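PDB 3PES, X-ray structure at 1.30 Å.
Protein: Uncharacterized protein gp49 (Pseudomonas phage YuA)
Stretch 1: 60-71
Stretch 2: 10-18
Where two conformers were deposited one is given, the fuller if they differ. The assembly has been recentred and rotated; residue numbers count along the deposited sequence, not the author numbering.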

# COMPACT_ATOMS: atom_id res chain seq x y z
N PRO A 60 -13.55 9.35 7.35
CA PRO A 60 -14.50 8.21 7.29
C PRO A 60 -15.48 8.29 6.11
O PRO A 60 -15.91 7.25 5.59
CB PRO A 60 -15.25 8.26 8.63
CG PRO A 60 -14.69 9.41 9.39
CD PRO A 60 -13.64 10.11 8.62
N TRP A 61 -15.81 9.51 5.70
CA TRP A 61 -16.72 9.68 4.57
C TRP A 61 -16.10 9.21 3.25
O TRP A 61 -16.82 8.79 2.35
CB TRP A 61 -17.20 11.13 4.50
CG TRP A 61 -16.07 12.07 4.48
CD1 TRP A 61 -15.38 12.54 5.55
CD2 TRP A 61 -15.47 12.64 3.33
NE1 TRP A 61 -14.38 13.37 5.13
CE2 TRP A 61 -14.42 13.45 3.77
CE3 TRP A 61 -15.72 12.54 1.97
CZ2 TRP A 61 -13.62 14.17 2.89
CZ3 TRP A 61 -14.93 13.25 1.11
CH2 TRP A 61 -13.90 14.06 1.57
N LEU A 62 -14.78 9.25 3.14
CA LEU A 62 -14.10 8.70 1.98
C LEU A 62 -13.88 7.22 2.13
O LEU A 62 -14.01 6.45 1.16
CB LEU A 62 -12.76 9.39 1.73
CG LEU A 62 -12.83 10.70 0.96
CD1 LEU A 62 -11.46 11.26 0.70
CD2 LEU A 62 -13.59 10.51 -0.34
N GLU A 63 -13.55 6.79 3.34
CA GLU A 63 -13.39 5.36 3.61
C GLU A 63 -14.64 4.60 3.17
O GLU A 63 -14.54 3.54 2.55
CB GLU A 63 -13.07 5.13 5.08
N ARG A 64 -15.83 5.14 3.46
CA ARG A 64 -17.09 4.52 3.03
C ARG A 64 -17.28 4.44 1.51
O ARG A 64 -18.08 3.62 1.00
CB ARG A 64 -18.27 5.26 3.66
CG ARG A 64 -18.52 4.92 5.12
CD ARG A 64 -19.77 5.62 5.65
NE ARG A 64 -19.68 7.07 5.47
CZ ARG A 64 -20.68 7.94 5.65
NH1 ARG A 64 -21.88 7.52 6.03
NH2 ARG A 64 -20.46 9.23 5.44
N LYS A 65 -16.57 5.29 0.78
CA LYS A 65 -16.65 5.29 -0.67
C LYS A 65 -15.67 4.34 -1.33
O LYS A 65 -15.70 4.18 -2.55
CB LYS A 65 -16.43 6.70 -1.22
CG LYS A 65 -17.54 7.66 -0.90
CD LYS A 65 -17.35 8.91 -1.73
CE LYS A 65 -18.45 9.91 -1.47
NZ LYS A 65 -19.77 9.41 -1.95
N LEU A 66 -14.78 3.74 -0.55
CA LEU A 66 -13.89 2.75 -1.11
C LEU A 66 -14.70 1.56 -1.61
O LEU A 66 -15.59 1.05 -0.93
CB LEU A 66 -12.86 2.28 -0.09
CG LEU A 66 -11.70 3.22 0.24
CD1 LEU A 66 -11.00 2.68 1.48
CD2 LEU A 66 -10.71 3.31 -0.91
N THR A 67 -14.38 1.14 -2.81
CA THR A 67 -14.86 -0.15 -3.30
C THR A 67 -13.70 -1.13 -3.26
O THR A 67 -12.55 -0.72 -3.13
CB THR A 67 -15.31 -0.03 -4.74
OG1 THR A 67 -14.21 0.44 -5.53
CG2 THR A 67 -16.50 0.94 -4.87
N GLU A 68 -13.98 -2.41 -3.40
CA GLU A 68 -12.89 -3.38 -3.49
C GLU A 68 -11.97 -3.08 -4.66
O GLU A 68 -10.76 -3.26 -4.56
CB GLU A 68 -13.42 -4.81 -3.54
CG GLU A 68 -14.04 -5.26 -2.21
CD GLU A 68 -13.14 -5.09 -0.98
OE1 GLU A 68 -11.91 -5.33 -1.07
OE2 GLU A 68 -13.67 -4.73 0.09
N ALA A 69 -12.53 -2.61 -5.77
CA ALA A 69 -11.69 -2.23 -6.92
C ALA A 69 -10.70 -1.12 -6.57
O ALA A 69 -9.52 -1.17 -6.93
CB ALA A 69 -12.57 -1.80 -8.10
N GLU A 70 -11.20 -0.11 -5.86
CA GLU A 70 -10.36 0.99 -5.42
C GLU A 70 -9.30 0.54 -4.42
O GLU A 70 -8.14 0.98 -4.48
CB GLU A 70 -11.23 2.11 -4.86
CG GLU A 70 -11.85 3.00 -5.93
CD GLU A 70 -10.81 3.81 -6.71
OE1 GLU A 70 -10.28 3.28 -7.72
OE2 GLU A 70 -10.53 4.97 -6.34
N ARG A 71 -9.68 -0.34 -3.50
CA ARG A 71 -8.73 -0.84 -2.53
C ARG A 71 -7.59 -1.57 -3.23
O ARG A 71 -6.44 -1.45 -2.83
CB ARG A 71 -9.41 -1.74 -1.49
CG ARG A 71 -10.37 -0.98 -0.56
CD ARG A 71 -11.12 -1.95 0.36
NE ARG A 71 -12.21 -1.31 1.10
CZ ARG A 71 -12.08 -0.78 2.31
NH1 ARG A 71 -10.89 -0.81 2.92
NH2 ARG A 71 -13.13 -0.23 2.90
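Stretch 2 10-18: DRVAGIPCL

A β-hairpin that packs against helical segments must solve two problems at once: its apolar side chains need hollows to fill, and the polar backbone at its tip needs a partner. The phage YuA protein gp49 solves both on a small scale, with 433 Å² of surface buried between residues 10-18 and residues 60-71, both sides summed.

Stretch 2 is a tight hairpin. One strand, entering from earlier in the chain, runs through Asp 10 to Val 12; a type I' turn spans Val 12 to Ile 15, and the returning strand continues through Leu 18. Paired backbone hydrogen bonds hold the two arms together, from Val 12 N to Ile 15 O and from Ile 15 N to Val 12 O, each 2.9 Å, with a second pair linking Asp 10 and Cys 17. The turn takes positive phi at both central residues. At Gly 14 a CB would be jammed against the carbonyl oxygen of Ala 13, so the backbone itself calls for glycine there. Arg 11 extends its side chain to the turn, its NH1 donating to Gly 14 O at 2.9 Å.

Stretch 1 offers a bent surface rather than one straight rod. A helical segment includes Pro 60 to Leu 62, a type I turn spans Glu 63 to Leu 66, and a second helix starts at Glu 68, with Thr 67 OG1 capping it by accepting from Glu 70 N at 3.1 Å. The backbones come nearest beside this bend, where the CA of Leu 66 is 6.4 Å from the CA of Val 12 and the CA of Lys 65 is 6.9 Å from the CA of Ala 13.

Val 12 is the bump that meets the bend. Its CG1 lies 3.7 Å from Leu 62 O and 4.1 Å from Lys 65 CB, while its CG2 reaches CD2 of Leu 66 at 3.9 Å. Both methyls are thus engaged, and Val 12 is buried. Leu 62 is the answering bump, pressed toward the hairpin: its CD1 stands 3.6 Å from Cys 17 CB, and its CD2 lies 3.8 Å from Ile 15 CG2 and 4.3 Å from Val 12 CB. The two leucine methyls therefore settle among side chains from both arms. Two larger neighbours, Lys 65 and Trp 61, come up to Ile 15. The aliphatic part of Lys 65 touches it, CD to Ile 15 CD1 being 3.7 Å, and Trp 61 presents its ring edge, with CZ3 4.3 Å from Ile 15 CG2.

At the turn the packing becomes polar. Glu 70 points toward the hairpin, and its OE2 accepts a hydrogen bond from Ala 13 N at 2.9 Å, the one direct hydrogen bond between the stretches. The same oxygen accepts from a water at 2.9 Å, and that water accepts from Gly 14 N at 2.8 Å. One carboxylate oxygen thus serves two successive turn amides, the first directly and the second through water.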

# COMPACT_ATOMS: atom_id res chain seq x y z
N ASP A 10 -3.68 10.95 -3.71
CA ASP A 10 -4.34 10.05 -4.63
C ASP A 10 -5.80 10.46 -4.67
O ASP A 10 -6.13 11.61 -4.38
CB ASP A 10 -4.14 8.58 -4.22
CG ASP A 10 -4.09 7.64 -5.43
OD1 ASP A 10 -2.98 7.14 -5.76
OD2 ASP A 10 -5.14 7.42 -6.07
N ARG A 11 -6.67 9.54 -5.08
CA ARG A 11 -8.10 9.79 -5.16
C ARG A 11 -8.82 8.55 -4.69
O ARG A 11 -8.28 7.45 -4.80
CB ARG A 11 -8.53 10.13 -6.59
CG ARG A 11 -7.84 11.37 -7.15
CD ARG A 11 -8.37 11.83 -8.49
NE ARG A 11 -7.76 13.11 -8.87
CZ ARG A 11 -8.35 14.30 -8.76
NH1 ARG A 11 -9.59 14.40 -8.30
NH2 ARG A 11 -7.69 15.39 -9.12
N VAL A 12 -10.01 8.74 -4.14
CA VAL A 12 -10.93 7.64 -3.88
C VAL A 12 -12.17 7.94 -4.69
O VAL A 12 -12.81 8.98 -4.50
CB VAL A 12 -11.27 7.50 -2.39
CG1 VAL A 12 -12.44 6.54 -2.18
CG2 VAL A 12 -10.04 7.04 -1.61
N ALA A 13 -12.48 7.06 -5.64
CA ALA A 13 -13.57 7.26 -6.58
C ALA A 13 -13.57 8.71 -7.12
O ALA A 13 -14.60 9.38 -7.17
CB ALA A 13 -14.91 6.87 -5.95
N GLY A 14 -12.39 9.18 -7.50
CA GLY A 14 -12.25 10.48 -8.14
C GLY A 14 -12.13 11.68 -7.21
O GLY A 14 -11.91 12.80 -7.68
N ILE A 15 -12.29 11.47 -5.91
CA ILE A 15 -12.23 12.55 -4.93
C ILE A 15 -10.82 12.63 -4.35
O ILE A 15 -10.31 11.64 -3.84
CB ILE A 15 -13.25 12.33 -3.80
CG1 ILE A 15 -14.66 12.27 -4.39
CG2 ILE A 15 -13.16 13.44 -2.77
CD1 ILE A 15 -15.67 11.72 -3.43
N PRO A 16 -10.18 13.82 -4.40
CA PRO A 16 -8.80 13.96 -3.90
C PRO A 16 -8.67 13.60 -2.43
O PRO A 16 -9.53 13.94 -1.62
CB PRO A 16 -8.49 15.45 -4.10
CG PRO A 16 -9.41 15.89 -5.14
CD PRO A 16 -10.65 15.07 -5.04
N CYS A 17 -7.58 12.92 -2.09
CA CYS A 17 -7.31 12.56 -0.71
C CYS A 17 -5.84 12.35 -0.51
O CYS A 17 -5.05 12.48 -1.45
CB CYS A 17 -8.04 11.28 -0.33
SG CYS A 17 -7.47 9.81 -1.25
N LEU A 18 -5.48 12.02 0.72
CA LEU A 18 -4.15 11.60 1.06
C LEU A 18 -4.23 10.12 1.43
O LEU A 18 -5.15 9.69 2.14
CB LEU A 18 -3.66 12.41 2.25
CG LEU A 18 -2.19 12.64 2.53
CD1 LEU A 18 -1.50 13.27 1.34
CD2 LEU A 18 -2.12 13.56 3.72
O HOH W 1 -10.38 7.27 -8.12